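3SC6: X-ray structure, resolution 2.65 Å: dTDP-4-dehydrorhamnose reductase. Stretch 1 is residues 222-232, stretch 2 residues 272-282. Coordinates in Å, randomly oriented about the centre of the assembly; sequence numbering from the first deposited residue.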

ATOM      1  N   GLU A 222      15.085   5.817  13.137  1.00 72.05           N
ATOM      2  CA  GLU A 222      14.275   6.008  14.351  1.00 72.92           C
ATOM      3  C   GLU A 222      13.269   4.877  14.493  1.00 71.55           C
ATOM      4  O   GLU A 222      12.942   4.447  15.602  1.00 71.58           O
ATOM      5  N   PHE A 223      12.770   4.413  13.354  1.00 70.27           N
ATOM      6  CA  PHE A 223      11.805   3.331  13.317  1.00 69.35           C
ATOM      7  C   PHE A 223      12.505   2.074  13.809  1.00 69.45           C
ATOM      8  O   PHE A 223      11.971   1.345  14.643  1.00 69.49           O
ATOM      9  N   ALA A 224      13.723   1.851  13.323  1.00 69.33           N
ATOM     10  CA  ALA A 224      14.503   0.690  13.722  1.00 69.44           C
ATOM     11  C   ALA A 224      14.671   0.679  15.239  1.00 70.55           C
ATOM     12  O   ALA A 224      14.374  -0.324  15.886  1.00 70.15           O
ATOM     13  N   LYS A 225      15.137   1.794  15.808  1.00 71.87           N
ATOM     14  CA  LYS A 225      15.327   1.882  17.260  1.00 73.65           C
ATOM     15  C   LYS A 225      14.081   1.509  18.029  1.00 73.90           C
ATOM     16  O   LYS A 225      14.124   0.675  18.934  1.00 74.95           O
ATOM     17  N   LYS A 226      12.967   2.133  17.670  1.00 73.65           N
ATOM     18  CA  LYS A 226      11.717   1.865  18.354  1.00 74.43           C
ATOM     19  C   LYS A 226      11.197   0.430  18.161  1.00 74.01           C
ATOM     20  O   LYS A 226      10.398  -0.049  18.967  1.00 74.82           O
ATOM     21  N   ILE A 227      11.646  -0.258  17.114  1.00 73.12           N
ATOM     22  CA  ILE A 227      11.213  -1.635  16.904  1.00 72.72           C
ATOM     23  C   ILE A 227      11.875  -2.467  17.999  1.00 74.26           C
ATOM     24  O   ILE A 227      11.246  -3.347  18.589  1.00 74.40           O
ATOM     25  N   PHE A 228      13.143  -2.164  18.282  1.00 75.49           N
ATOM     26  CA  PHE A 228      13.882  -2.883  19.314  1.00 77.55           C
ATOM     27  C   PHE A 228      13.406  -2.450  20.691  1.00 79.62           C
ATOM     28  O   PHE A 228      13.532  -3.196  21.656  1.00 80.77           O
ATOM     29  N   SER A 229      12.870  -1.235  20.779  1.00 80.84           N
ATOM     30  CA  SER A 229      12.370  -0.718  22.043  1.00 83.26           C
ATOM     31  C   SER A 229      11.212  -1.604  22.499  1.00 84.43           C
ATOM     32  O   SER A 229      11.199  -2.071  23.638  1.00 85.96           O
ATOM     33  N   TYR A 230      10.240  -1.835  21.610  1.00 84.27           N
ATOM     34  CA  TYR A 230       9.094  -2.686  21.952  1.00 85.53           C
ATOM     35  C   TYR A 230       9.495  -4.155  21.989  1.00 86.08           C
ATOM     36  O   TYR A 230       8.934  -4.934  22.758  1.00 87.56           O
ATOM     37  N   ALA A 231      10.458  -4.533  21.153  1.00 85.40           N
ATOM     38  CA  ALA A 231      10.926  -5.912  21.112  1.00 86.12           C
ATOM     39  C   ALA A 231      11.763  -6.198  22.361  1.00 88.45           C
ATOM     40  O   ALA A 231      11.987  -7.354  22.722  1.00 89.17           O
ATOM     41  N   ASN A 232      12.215  -5.127  23.012  1.00 89.60           N
ATOM     42  CA  ASN A 232      13.026  -5.214  24.222  1.00 91.71           C
ATOM     43  C   ASN A 232      14.316  -5.983  23.925  1.00 91.84           C
ATOM     44  O   ASN A 232      14.660  -6.948  24.611  1.00 93.46           O
ATOM     45  N   SER A 272      -0.983   6.745  15.141  1.00 67.92           N
ATOM     46  CA  SER A 272       0.391   7.117  14.824  1.00 66.88           C
ATOM     47  C   SER A 272       1.145   5.854  14.424  1.00 65.43           C
ATOM     48  O   SER A 272       0.753   4.753  14.803  1.00 64.96           O
ATOM     49  N   TRP A 273       2.215   6.011  13.649  1.00 64.75           N
ATOM     50  CA  TRP A 273       3.008   4.863  13.211  1.00 63.85           C
ATOM     51  C   TRP A 273       3.532   4.149  14.442  1.00 65.56           C
ATOM     52  O   TRP A 273       3.654   2.924  14.473  1.00 65.15           O
ATOM     53  N   GLU A 274       3.828   4.950  15.458  1.00 67.92           N
ATOM     54  CA  GLU A 274       4.340   4.476  16.729  1.00 70.07           C
ATOM     55  C   GLU A 274       3.300   3.566  17.355  1.00 70.13           C
ATOM     56  O   GLU A 274       3.610   2.491  17.864  1.00 70.20           O
ATOM     57  N   GLU A 275       2.055   4.019  17.292  1.00 70.30           N
ATOM     58  CA  GLU A 275       0.921   3.295  17.837  1.00 71.10           C
ATOM     59  C   GLU A 275       0.505   2.138  16.921  1.00 69.71           C
ATOM     60  O   GLU A 275      -0.013   1.122  17.385  1.00 69.86           O
ATOM     61  N   GLY A 276       0.734   2.298  15.620  1.00 68.49           N
ATOM     62  CA  GLY A 276       0.392   1.262  14.649  1.00 67.49           C
ATOM     63  C   GLY A 276       1.315   0.070  14.822  1.00 67.64           C
ATOM     64  O   GLY A 276       0.914  -1.078  14.618  1.00 67.31           O
ATOM     65  N   LEU A 277       2.556   0.358  15.205  1.00 68.23           N
ATOM     66  CA  LEU A 277       3.571  -0.665  15.424  1.00 68.77           C
ATOM     67  C   LEU A 277       3.277  -1.464  16.694  1.00 70.90           C
ATOM     68  O   LEU A 277       3.616  -2.641  16.781  1.00 70.50           O
ATOM     69  N   GLU A 278       2.650  -0.828  17.680  1.00 73.21           N
ATOM     70  CA  GLU A 278       2.330  -1.517  18.922  1.00 76.23           C
ATOM     71  C   GLU A 278       1.411  -2.690  18.665  1.00 76.72           C
ATOM     72  O   GLU A 278       1.706  -3.820  19.056  1.00 77.60           O
ATOM     73  N   ARG A 279       0.299  -2.420  17.985  1.00 76.72           N
ATOM     74  CA  ARG A 279      -0.681  -3.461  17.691  1.00 77.50           C
ATOM     75  C   ARG A 279      -0.106  -4.571  16.799  1.00 76.52           C
ATOM     76  O   ARG A 279      -0.695  -5.644  16.684  1.00 77.11           O
ATOM     77  N   PHE A 280       1.052  -4.316  16.193  1.00 75.52           N
ATOM     78  CA  PHE A 280       1.702  -5.313  15.349  1.00 74.86           C
ATOM     79  C   PHE A 280       2.233  -6.440  16.226  1.00 76.67           C
ATOM     80  O   PHE A 280       1.989  -7.613  15.951  1.00 77.03           O
ATOM     81  N   PHE A 281       2.975  -6.080  17.271  1.00 78.05           N
ATOM     82  CA  PHE A 281       3.527  -7.080  18.186  1.00 80.17           C
ATOM     83  C   PHE A 281       2.416  -7.775  18.959  1.00 81.69           C
ATOM     84  O   PHE A 281       2.478  -8.980  19.190  1.00 83.17           O
ATOM     85  N   ILE A 282       1.402  -7.009  19.354  1.00 82.21           N
ATOM     86  CA  ILE A 282       0.268  -7.552  20.107  1.00 83.91           C
ATOM     87  C   ILE A 282      -0.449  -8.666  19.353  1.00 84.24           C
ATOM     88  O   ILE A 282      -0.784  -9.702  19.931  1.00 85.64           O
TER

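The most distinctive feature of this contact is that a single side chain, Leu 277, enters a pocket formed by four residues of the facing helix, although the two helix axes come no closer than 10.7 Å. The helices, 222-231 and 273-282, run in broadly the same direction, at 41° to one another, and large side chains fill the wide gap between them. Leu 277 points toward the other helix in the t rotamer at chi1 and p at chi2, and sits as a knob among Phe 223, Lys 226, Ile 227 and Tyr 230. Its CD2 methyl lies 3.9 Å from Ile 227 CG1, 4.0 Å from Phe 223 CE1 and 4.2 Å from Tyr 230 CD2, so one methyl group meets three walls of the hole.

Aromatic residues extend the packing along the helices. The CA-to-CB bond of Phe 223 is directed sideways, but its t rotamer brings the ring nearer to Trp 273, whose CA-to-CB bond points toward the first helix, with chi1 in p. Trp 273 CZ3 approaches the edge of the Phe 223 ring, 3.6 Å from CD1; the two six-membered rings are oblique, with planes at 60° and centroids 5.8 Å apart. The indole also supports the aliphatic part of Lys 226, whose CD is 3.7 Å from Trp 273 CH2.

Toward the C-terminal ends, Phe 281 (chi1 m) takes over. Its ring reaches Ile 227, with CZ 3.9 Å from Ile 227 CG2 and 3.7 Å from the backbone atom Ile 227 O, while Ala 231 CB stands 4.3 Å from Phe 281 CE1. Tyr 230 CB makes an off-centre CH-pi contact, 4.3 Å from the centroid of the Phe 281 ring.

Polar groups lie along the more exposed side of this apolar core. Lys 226, t at chi1 and chi2 and m at chi3, extends past Trp 273 to place its NZ 3.4 Å from Glu 274 OE2, a salt bridge across the helices; Glu 274 meets it in the m rotamer. Tyr 230, also m, points toward the second helix and has the largest area covered by the opposite stretch. Its OH is 3.3 Å from Glu 278 OE2, a carboxylate that the m, t conformation of Glu 278 carries nearer than its sideways CA-to-CB bond alone would suggest.

Ser 272 does not join the contact, but its p rotamer caps the start of the second helix: OG accepts from Glu 275 N at 3.0 Å. Ala 224 and Phe 228 point away and take no part in the contact.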

ATOM      1  CB  GLU A 222      13.524   7.337  14.309  1.00 73.58           C
ATOM      2  CG  GLU A 222      14.407   8.563  14.276  1.00 77.14           C
ATOM      3  CD  GLU A 222      13.609   9.854  14.191  1.00 80.33           C
ATOM      4  OE1 GLU A 222      12.363   9.789  14.064  1.00 77.82           O
ATOM      5  OE2 GLU A 222      14.233  10.937  14.237  1.00 85.09           O
ATOM      6  CB  PHE A 223      11.241   3.193  11.894  1.00 68.38           C
ATOM      7  CG  PHE A 223      10.219   2.105  11.731  1.00 67.05           C
ATOM      8  CD1 PHE A 223       8.954   2.251  12.263  1.00 67.39           C
ATOM      9  CD2 PHE A 223      10.475   1.011  10.932  1.00 66.79           C
ATOM     10  CE1 PHE A 223       8.000   1.277  12.092  1.00 66.69           C
ATOM     11  CE2 PHE A 223       9.515   0.040  10.745  1.00 66.66           C
ATOM     12  CZ  PHE A 223       8.278   0.175  11.326  1.00 66.43           C
ATOM     13  CB  ALA A 224      15.857   0.695  13.033  1.00 69.35           C
ATOM     14  CB  LYS A 225      15.721   3.292  17.719  1.00 74.72           C
ATOM     15  CG  LYS A 225      17.062   3.823  17.272  1.00 75.80           C
ATOM     16  CD  LYS A 225      17.260   5.222  17.870  1.00 77.60           C
ATOM     17  CE  LYS A 225      18.606   5.825  17.529  1.00 78.40           C
ATOM     18  NZ  LYS A 225      19.744   5.030  18.059  1.00 79.39           N
ATOM     19  CB  LYS A 226      10.685   2.956  18.052  1.00 74.34           C
ATOM     20  CG  LYS A 226       9.371   2.781  18.791  1.00 74.93           C
ATOM     21  CD  LYS A 226       8.481   4.011  18.686  1.00 75.37           C
ATOM     22  CE  LYS A 226       9.140   5.229  19.364  1.00 76.34           C
ATOM     23  NZ  LYS A 226       8.291   6.451  19.302  1.00 78.18           N
ATOM     24  CB  ILE A 227      11.588  -2.192  15.515  1.00 71.61           C
ATOM     25  CG1 ILE A 227      10.814  -1.452  14.424  1.00 70.32           C
ATOM     26  CG2 ILE A 227      11.226  -3.664  15.420  1.00 70.62           C
ATOM     27  CD1 ILE A 227      11.109  -1.939  13.021  1.00 69.10           C
ATOM     28  CB  PHE A 228      15.394  -2.667  19.195  1.00 77.99           C
ATOM     29  CG  PHE A 228      15.962  -3.084  17.871  1.00 76.63           C
ATOM     30  CD1 PHE A 228      15.670  -4.324  17.341  1.00 76.48           C
ATOM     31  CD2 PHE A 228      16.843  -2.265  17.190  1.00 77.22           C
ATOM     32  CE1 PHE A 228      16.192  -4.717  16.126  1.00 75.86           C
ATOM     33  CE2 PHE A 228      17.382  -2.659  15.980  1.00 76.78           C
ATOM     34  CZ  PHE A 228      17.055  -3.889  15.448  1.00 75.96           C
ATOM     35  CB  SER A 229      11.914   0.733  21.895  1.00 83.29           C
ATOM     36  OG  SER A 229      11.432   1.242  23.127  1.00 85.30           O
ATOM     37  CB  TYR A 230       7.904  -2.502  21.002  1.00 84.30           C
ATOM     38  CG  TYR A 230       7.252  -1.137  21.044  1.00 86.10           C
ATOM     39  CD1 TYR A 230       6.349  -0.817  22.053  1.00 89.56           C
ATOM     40  CD2 TYR A 230       7.464  -0.205  20.041  1.00 86.37           C
ATOM     41  CE1 TYR A 230       5.730   0.417  22.094  1.00 90.48           C
ATOM     42  CE2 TYR A 230       6.839   1.032  20.071  1.00 86.89           C
ATOM     43  CZ  TYR A 230       5.975   1.336  21.099  1.00 88.76           C
ATOM     44  OH  TYR A 230       5.354   2.562  21.128  1.00 88.92           O
ATOM     45  CB  ALA A 231      11.740  -6.158  19.859  1.00 84.72           C
ATOM     46  CB  ASN A 232      12.224  -5.861  25.365  1.00 93.57           C
ATOM     47  CG  ASN A 232      12.985  -5.881  26.688  1.00 96.39           C
ATOM     48  OD1 ASN A 232      14.091  -5.352  26.797  1.00 96.41           O
ATOM     49  ND2 ASN A 232      12.376  -6.477  27.707  1.00 99.53           N
ATOM     50  CB  SER A 272       1.061   7.770  16.026  1.00 68.19           C
ATOM     51  OG  SER A 272       1.084   6.877  17.122  1.00 68.94           O
ATOM     52  CB  TRP A 273       4.181   5.302  12.327  1.00 63.18           C
ATOM     53  CG  TRP A 273       5.171   6.207  13.013  1.00 62.61           C
ATOM     54  CD1 TRP A 273       5.165   7.571  13.027  1.00 63.00           C
ATOM     55  CD2 TRP A 273       6.305   5.804  13.786  1.00 61.36           C
ATOM     56  NE1 TRP A 273       6.227   8.044  13.758  1.00 62.12           N
ATOM     57  CE2 TRP A 273       6.943   6.978  14.234  1.00 62.07           C
ATOM     58  CE3 TRP A 273       6.843   4.564  14.144  1.00 60.74           C
ATOM     59  CZ2 TRP A 273       8.093   6.947  15.019  1.00 62.39           C
ATOM     60  CZ3 TRP A 273       7.984   4.537  14.923  1.00 60.72           C
ATOM     61  CH2 TRP A 273       8.596   5.720  15.352  1.00 61.36           C
ATOM     62  CB  GLU A 274       4.584   5.683  17.636  1.00 72.23           C
ATOM     63  CG  GLU A 274       5.561   6.686  17.039  1.00 74.72           C
ATOM     64  CD  GLU A 274       5.738   7.930  17.874  1.00 80.40           C
ATOM     65  OE1 GLU A 274       5.051   8.067  18.910  1.00 86.08           O
ATOM     66  OE2 GLU A 274       6.555   8.790  17.477  1.00 81.57           O
ATOM     67  CB  GLU A 275      -0.223   4.281  18.055  1.00 71.65           C
ATOM     68  CG  GLU A 275      -1.468   3.707  18.653  1.00 73.66           C
ATOM     69  CD  GLU A 275      -2.512   4.774  18.891  1.00 76.74           C
ATOM     70  OE1 GLU A 275      -3.614   4.431  19.367  1.00 79.86           O
ATOM     71  OE2 GLU A 275      -2.225   5.960  18.606  1.00 76.44           O
ATOM     72  CB  LEU A 277       4.953  -0.013  15.524  1.00 68.89           C
ATOM     73  CG  LEU A 277       6.165  -0.923  15.750  1.00 68.12           C
ATOM     74  CD1 LEU A 277       6.282  -1.980  14.660  1.00 65.70           C
ATOM     75  CD2 LEU A 277       7.431  -0.089  15.821  1.00 66.95           C
ATOM     76  CB  GLU A 278       1.621  -0.600  19.923  1.00 78.12           C
ATOM     77  CG  GLU A 278       2.391   0.617  20.380  1.00 81.01           C
ATOM     78  CD  GLU A 278       1.610   1.434  21.402  1.00 85.16           C
ATOM     79  OE1 GLU A 278       0.515   0.989  21.815  1.00 85.44           O
ATOM     80  OE2 GLU A 278       2.095   2.514  21.802  1.00 88.92           O
ATOM     81  CB  ARG A 279      -2.007  -2.844  17.189  1.00 77.30           C
ATOM     82  CG  ARG A 279      -3.150  -3.848  17.030  1.00 79.41           C
ATOM     83  CD  ARG A 279      -4.522  -3.160  16.857  1.00 80.42           C
ATOM     84  NE  ARG A 279      -4.720  -2.366  15.645  1.00 79.32           N
ATOM     85  CZ  ARG A 279      -5.310  -2.814  14.534  1.00 79.17           C
ATOM     86  NH1 ARG A 279      -5.457  -2.007  13.490  1.00 78.16           N
ATOM     87  NH2 ARG A 279      -5.774  -4.058  14.463  1.00 79.02           N
ATOM     88  CB  PHE A 280       2.853  -4.715  14.548  1.00 73.50           C
ATOM     89  CG  PHE A 280       3.639  -5.740  13.795  1.00 73.00           C
ATOM     90  CD1 PHE A 280       3.260  -6.135  12.528  1.00 73.08           C
ATOM     91  CD2 PHE A 280       4.759  -6.322  14.368  1.00 74.13           C
ATOM     92  CE1 PHE A 280       3.984  -7.092  11.841  1.00 73.64           C
ATOM     93  CE2 PHE A 280       5.490  -7.276  13.688  1.00 74.42           C
ATOM     94  CZ  PHE A 280       5.103  -7.662  12.421  1.00 74.12           C
ATOM     95  CB  PHE A 281       4.522  -6.460  19.178  1.00 81.26           C
ATOM     96  CG  PHE A 281       5.765  -5.897  18.538  1.00 80.97           C
ATOM     97  CD1 PHE A 281       6.878  -6.703  18.335  1.00 81.82           C
ATOM     98  CD2 PHE A 281       5.837  -4.564  18.169  1.00 80.35           C
ATOM     99  CE1 PHE A 281       8.028  -6.193  17.759  1.00 81.14           C
ATOM    100  CE2 PHE A 281       6.986  -4.048  17.591  1.00 78.96           C
ATOM    101  CZ  PHE A 281       8.081  -4.864  17.386  1.00 79.79           C
ATOM    102  CB  ILE A 282      -0.767  -6.454  20.457  1.00 83.87           C
ATOM    103  CG1 ILE A 282      -0.140  -5.389  21.361  1.00 84.08           C
ATOM    104  CG2 ILE A 282      -1.959  -7.062  21.171  1.00 85.05           C
ATOM    105  CD1 ILE A 282      -1.095  -4.274  21.745  1.00 84.40           C
TER